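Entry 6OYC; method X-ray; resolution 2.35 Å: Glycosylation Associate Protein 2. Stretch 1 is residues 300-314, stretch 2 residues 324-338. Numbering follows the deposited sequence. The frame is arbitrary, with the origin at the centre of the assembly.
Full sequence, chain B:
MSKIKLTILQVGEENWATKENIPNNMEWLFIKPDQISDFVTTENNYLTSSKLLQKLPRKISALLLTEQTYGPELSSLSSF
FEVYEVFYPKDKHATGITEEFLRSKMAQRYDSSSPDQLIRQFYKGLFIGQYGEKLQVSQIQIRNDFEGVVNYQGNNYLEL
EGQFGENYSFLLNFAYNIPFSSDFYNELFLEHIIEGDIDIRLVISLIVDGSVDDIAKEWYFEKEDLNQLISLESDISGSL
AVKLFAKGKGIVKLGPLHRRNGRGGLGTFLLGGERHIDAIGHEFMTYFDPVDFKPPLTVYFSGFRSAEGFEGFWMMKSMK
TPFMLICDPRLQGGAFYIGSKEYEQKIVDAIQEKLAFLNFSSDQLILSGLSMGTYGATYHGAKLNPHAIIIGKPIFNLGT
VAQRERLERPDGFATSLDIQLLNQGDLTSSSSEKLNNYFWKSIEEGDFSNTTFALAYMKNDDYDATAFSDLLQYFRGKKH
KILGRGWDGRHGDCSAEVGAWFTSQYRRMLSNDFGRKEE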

# COMPACT_ATOMS: atom_id res chain seq x y z
N TYR B 300 5.81 9.36 4.03
CA TYR B 300 6.25 8.37 5.01
C TYR B 300 6.38 7.01 4.32
O TYR B 300 5.38 6.47 3.84
N PHE B 301 7.60 6.47 4.28
CA PHE B 301 7.82 5.11 3.83
C PHE B 301 7.56 4.13 4.98
O PHE B 301 8.10 4.29 6.08
N SER B 302 6.74 3.11 4.72
CA SER B 302 6.41 2.16 5.77
C SER B 302 7.63 1.33 6.14
O SER B 302 8.48 1.01 5.29
N GLY B 303 7.72 0.98 7.42
CA GLY B 303 8.73 0.06 7.88
C GLY B 303 8.44 -1.38 7.45
O GLY B 303 7.49 -1.69 6.73
N PHE B 304 9.30 -2.29 7.91
CA PHE B 304 9.15 -3.71 7.64
C PHE B 304 7.94 -4.26 8.38
O PHE B 304 7.74 -3.96 9.56
N ARG B 305 7.12 -5.08 7.70
CA ARG B 305 5.92 -5.66 8.31
C ARG B 305 5.42 -6.83 7.47
O ARG B 305 5.18 -6.68 6.28
N SER B 306 5.25 -8.00 8.11
CA SER B 306 4.72 -9.18 7.42
C SER B 306 3.29 -8.95 6.96
O SER B 306 2.93 -9.31 5.84
N ALA B 307 2.45 -8.40 7.84
CA ALA B 307 1.09 -8.07 7.44
C ALA B 307 1.13 -6.89 6.48
O ALA B 307 1.81 -5.89 6.74
N GLU B 308 0.42 -7.01 5.37
CA GLU B 308 0.55 -5.99 4.33
C GLU B 308 -0.25 -4.74 4.68
O GLU B 308 -1.10 -4.74 5.57
N GLY B 309 0.05 -3.65 3.96
CA GLY B 309 -0.67 -2.40 4.10
C GLY B 309 0.25 -1.25 4.48
O GLY B 309 1.46 -1.41 4.65
N PHE B 310 -0.36 -0.06 4.59
CA PHE B 310 0.39 1.15 4.92
C PHE B 310 0.59 1.32 6.42
O PHE B 310 -0.35 1.14 7.20
N GLU B 311 1.80 1.69 6.80
CA GLU B 311 2.11 2.16 8.14
C GLU B 311 1.93 3.67 8.25
O GLU B 311 2.18 4.41 7.29
N GLY B 312 1.53 4.12 9.43
CA GLY B 312 1.61 5.53 9.76
C GLY B 312 0.51 6.41 9.22
O GLY B 312 0.71 7.61 9.08
N PHE B 313 -0.66 5.84 8.92
CA PHE B 313 -1.80 6.65 8.47
C PHE B 313 -2.18 7.70 9.51
O PHE B 313 -2.26 8.89 9.21
N TRP B 314 -2.44 7.26 10.73
CA TRP B 314 -2.96 8.21 11.71
C TRP B 314 -1.90 9.23 12.11
O TRP B 314 -2.21 10.40 12.34
N MET B 324 1.70 11.46 1.83
CA MET B 324 1.76 10.27 1.00
C MET B 324 2.33 9.14 1.84
O MET B 324 3.26 9.36 2.64
N LEU B 325 1.75 7.95 1.70
CA LEU B 325 2.29 6.74 2.31
C LEU B 325 2.76 5.79 1.22
O LEU B 325 2.16 5.71 0.15
N ILE B 326 3.85 5.08 1.50
CA ILE B 326 4.45 4.12 0.58
C ILE B 326 4.78 2.86 1.38
O ILE B 326 5.43 2.95 2.43
N CYS B 327 4.34 1.70 0.89
CA CYS B 327 4.66 0.43 1.52
C CYS B 327 5.11 -0.56 0.46
O CYS B 327 4.80 -0.42 -0.73
N ASP B 328 5.87 -1.56 0.90
CA ASP B 328 6.52 -2.53 0.02
C ASP B 328 6.13 -3.92 0.49
O ASP B 328 6.62 -4.38 1.55
N PRO B 329 5.24 -4.61 -0.22
CA PRO B 329 4.71 -5.89 0.28
C PRO B 329 5.51 -7.12 -0.13
O PRO B 329 5.02 -8.23 0.07
N ARG B 330 6.70 -6.97 -0.71
CA ARG B 330 7.42 -8.11 -1.26
C ARG B 330 8.09 -8.94 -0.16
O ARG B 330 8.25 -8.49 0.98
N LEU B 331 8.46 -10.16 -0.52
CA LEU B 331 9.27 -11.07 0.31
C LEU B 331 8.53 -11.36 1.62
O LEU B 331 7.31 -11.61 1.59
N GLN B 332 9.21 -11.33 2.77
CA GLN B 332 8.54 -11.54 4.05
C GLN B 332 7.77 -10.30 4.50
O GLN B 332 6.56 -10.36 4.75
N GLY B 333 8.46 -9.17 4.64
CA GLY B 333 7.80 -7.98 5.15
C GLY B 333 8.28 -6.69 4.49
O GLY B 333 8.20 -5.62 5.08
N GLY B 334 8.77 -6.81 3.27
CA GLY B 334 9.28 -5.67 2.53
C GLY B 334 10.69 -5.96 2.06
O GLY B 334 11.40 -6.79 2.62
N ALA B 335 11.10 -5.27 0.98
CA ALA B 335 12.44 -5.42 0.44
C ALA B 335 13.10 -4.06 0.21
O ALA B 335 13.85 -3.87 -0.76
N PHE B 336 12.81 -3.10 1.09
CA PHE B 336 13.58 -1.86 1.18
C PHE B 336 13.46 -1.00 -0.09
O PHE B 336 14.39 -0.27 -0.44
N TYR B 337 12.33 -1.08 -0.78
CA TYR B 337 11.97 -0.18 -1.89
C TYR B 337 12.98 -0.20 -3.02
O TYR B 337 13.00 0.73 -3.84
N ILE B 338 13.80 -1.24 -3.13
CA ILE B 338 14.73 -1.34 -4.24
C ILE B 338 14.38 -2.56 -5.08
O ILE B 338 13.68 -3.48 -4.64

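Residues 300-301 and 324-327 lie side by side as parallel strands. Tyr 300 N donates to Met 324 O (2.9 Å), and Ile 326 N donates to Tyr 300 O (3.1 Å). Ile 326 O then accepts twice from Ser 302: from the backbone N at 2.6 Å and from the hydroxyl OG at 3.2 Å. The Ser 302 side chain is in the m rotamer. Its OG also accepts from Glu 311 N (2.8 Å), so the hydroxyl is used both as donor and as acceptor.

Phe 301 (m) and Ile 326 (m, t) share one face of the sheet. Ile 326 CD1 sits over the Phe 301 ring, 3.7 Å from CZ. The edge of the same ring points at the face of Tyr 337, with Phe 301 CD2 3.7 Å from Tyr 337 CE1 and the planes nearly perpendicular. Tyr 337 (m) points toward the first stretch, and its OH donates to Ser 302 O (2.6 Å).

Leu 325 (m, t) lies on the other face, with Tyr 300. Its CD2 is 4.2 Å from Tyr 300 CB, and its CD1 is 4.1 Å from Phe 313 CD1. Phe 310 (m) covers the same leucine, with CD1 3.6 Å from Leu 325 CB. Cys 327 (p) points toward the first stretch and places SG over the face of the Phe 310 ring, 3.8 Å from CD1.

Further along, Arg 305 N donates to Gly 333 O (2.9 Å). Gly 333 CA lies against the face of the Phe 304 (t) ring. A CB on Gly 333 would clash with Phe 304 CZ, so the ring can pack this closely because that side chain is absent. Gln 332 (t, t) reaches the ring edge, with OE1 3.8 Å from Phe 304 CZ.

Arg 305 (p, t, m) points away from the second stretch. Its NE donates to Ala 307 O (2.8 Å), and its NH2 makes a weak bond to Glu 308 O (3.2 Å). Glu 311 OE1 accepts from Gly 303 N (2.7 Å).

Asp 328 (t) organises the second stretch. OD1 accepts from Arg 330 N (3.1 Å) and Arg 330 NE (2.8 Å). OD2 accepts from Ala 335 N (2.8 Å) and Tyr 337 N (3.2 Å), and forms a salt bridge with Arg 330 NH2 (2.8 Å).

Two waters fill the gap between the stretches. Water 1 accepts from Asp 328 N (2.7 Å from its O). Water 2 lies 2.7 Å from Asp 328 O and 3.1 Å from Arg 305 O, within hydrogen-bonding reach of both carbonyls.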

# COMPACT_ATOMS: atom_id res chain seq x y z
CB TYR B 300 5.28 8.27 6.18
CG TYR B 300 5.74 7.32 7.27
CD1 TYR B 300 6.94 7.54 7.95
CD2 TYR B 300 4.97 6.21 7.62
CE1 TYR B 300 7.36 6.68 8.95
CE2 TYR B 300 5.39 5.34 8.62
CZ TYR B 300 6.59 5.58 9.28
OH TYR B 300 7.00 4.73 10.28
CB PHE B 301 9.24 4.91 3.32
CG PHE B 301 9.52 5.53 1.98
CD1 PHE B 301 9.73 6.90 1.86
CD2 PHE B 301 9.63 4.75 0.84
CE1 PHE B 301 10.01 7.47 0.64
CE2 PHE B 301 9.92 5.32 -0.39
CZ PHE B 301 10.10 6.69 -0.49
CB SER B 302 5.28 1.23 5.31
OG SER B 302 4.07 1.93 5.10
CB PHE B 304 10.43 -4.43 8.08
CG PHE B 304 10.37 -5.94 7.96
CD1 PHE B 304 9.79 -6.71 8.97
CD2 PHE B 304 10.95 -6.59 6.88
CE1 PHE B 304 9.75 -8.09 8.88
CE2 PHE B 304 10.92 -7.98 6.78
CZ PHE B 304 10.31 -8.73 7.79
CB ARG B 305 4.81 -4.59 8.48
CG ARG B 305 4.44 -3.79 7.18
CD ARG B 305 3.32 -2.72 7.39
NE ARG B 305 1.95 -3.25 7.51
CZ ARG B 305 0.95 -2.64 8.16
NH1 ARG B 305 1.16 -1.47 8.75
NH2 ARG B 305 -0.26 -3.19 8.22
CB SER B 306 4.79 -10.41 8.33
OG SER B 306 6.07 -10.54 8.91
CB ALA B 307 0.24 -7.74 8.67
CB GLU B 308 0.13 -6.58 2.98
CG GLU B 308 0.91 -7.84 2.65
CD GLU B 308 0.77 -8.25 1.20
OE1 GLU B 308 -0.03 -7.63 0.44
OE2 GLU B 308 1.48 -9.22 0.82
CB PHE B 310 -0.32 2.39 4.39
CG PHE B 310 -0.51 2.39 2.91
CD1 PHE B 310 0.54 2.72 2.06
CD2 PHE B 310 -1.74 2.07 2.36
CE1 PHE B 310 0.38 2.72 0.69
CE2 PHE B 310 -1.93 2.07 0.99
CZ PHE B 310 -0.86 2.41 0.14
CB GLU B 311 3.55 1.84 8.51
CG GLU B 311 3.74 0.63 9.34
CD GLU B 311 5.18 0.48 9.78
OE1 GLU B 311 6.00 1.40 9.51
OE2 GLU B 311 5.49 -0.57 10.38
CB PHE B 313 -2.99 5.74 8.17
CG PHE B 313 -4.22 6.48 7.69
CD1 PHE B 313 -4.31 6.93 6.38
CD2 PHE B 313 -5.28 6.72 8.55
CE1 PHE B 313 -5.43 7.59 5.92
CE2 PHE B 313 -6.41 7.40 8.11
CZ PHE B 313 -6.49 7.83 6.79
CB TRP B 314 -3.51 7.46 12.91
CG TRP B 314 -4.73 6.70 12.56
CD1 TRP B 314 -4.88 5.33 12.52
CD2 TRP B 314 -6.00 7.25 12.19
NE1 TRP B 314 -6.16 5.01 12.14
CE2 TRP B 314 -6.87 6.16 11.93
CE3 TRP B 314 -6.48 8.55 12.04
CZ2 TRP B 314 -8.19 6.34 11.54
CZ3 TRP B 314 -7.80 8.73 11.65
CH2 TRP B 314 -8.64 7.62 11.41
CB MET B 324 2.63 10.52 -0.23
CG MET B 324 2.49 9.51 -1.34
SD MET B 324 3.47 10.05 -2.75
CE MET B 324 3.52 8.56 -3.76
CB LEU B 325 1.25 6.05 3.19
CG LEU B 325 0.39 6.95 4.07
CD1 LEU B 325 -0.64 6.10 4.79
CD2 LEU B 325 1.28 7.73 5.06
CB ILE B 326 5.71 4.68 -0.10
CG1 ILE B 326 5.52 6.18 -0.44
CG2 ILE B 326 6.09 3.87 -1.34
CD1 ILE B 326 6.53 6.74 -1.41
CB CYS B 327 3.46 -0.15 2.29
SG CYS B 327 2.09 -0.61 1.21
CB ASP B 328 8.04 -2.33 0.05
CG ASP B 328 8.79 -3.38 -0.71
OD1 ASP B 328 8.15 -4.25 -1.35
OD2 ASP B 328 10.05 -3.34 -0.69
CB PRO B 329 3.32 -5.93 -0.37
CG PRO B 329 3.57 -5.31 -1.74
CD PRO B 329 4.58 -4.18 -1.47
CB ARG B 330 8.47 -7.63 -2.28
CG ARG B 330 7.85 -6.91 -3.48
CD ARG B 330 8.90 -6.19 -4.33
NE ARG B 330 9.62 -5.18 -3.55
CZ ARG B 330 10.80 -4.66 -3.88
NH1 ARG B 330 11.41 -5.04 -4.99
NH2 ARG B 330 11.36 -3.75 -3.10
CB LEU B 331 10.64 -10.48 0.50
CG LEU B 331 11.51 -10.39 -0.74
CD1 LEU B 331 12.97 -10.20 -0.34
CD2 LEU B 331 11.35 -11.63 -1.62
CB GLN B 332 9.53 -11.96 5.14
CG GLN B 332 8.82 -12.45 6.41
CD GLN B 332 9.73 -12.60 7.63
OE1 GLN B 332 10.94 -12.42 7.55
NE2 GLN B 332 9.14 -12.93 8.77
CB ALA B 335 12.41 -6.25 -0.85
CB PHE B 336 15.05 -2.18 1.50
CG PHE B 336 15.27 -2.60 2.93
CD1 PHE B 336 14.80 -3.80 3.39
CD2 PHE B 336 15.92 -1.75 3.82
CE1 PHE B 336 14.98 -4.17 4.72
CE2 PHE B 336 16.10 -2.11 5.14
CZ PHE B 336 15.63 -3.33 5.59
CB TYR B 337 11.74 1.25 -1.38
CG TYR B 337 10.72 1.26 -0.27
CD1 TYR B 337 9.37 1.32 -0.56
CD2 TYR B 337 11.11 1.12 1.06
CE1 TYR B 337 8.41 1.29 0.47
CE2 TYR B 337 10.16 1.11 2.08
CZ TYR B 337 8.82 1.18 1.78
OH TYR B 337 7.88 1.15 2.80
CB ILE B 338 16.19 -1.39 -3.78
CG1 ILE B 338 16.41 -2.49 -2.75
CG2 ILE B 338 16.60 -0.03 -3.19
CD1 ILE B 338 17.86 -2.77 -2.49
O HOH W 1 6.33 -1.72 3.58
O HOH W 2 5.04 -4.91 3.73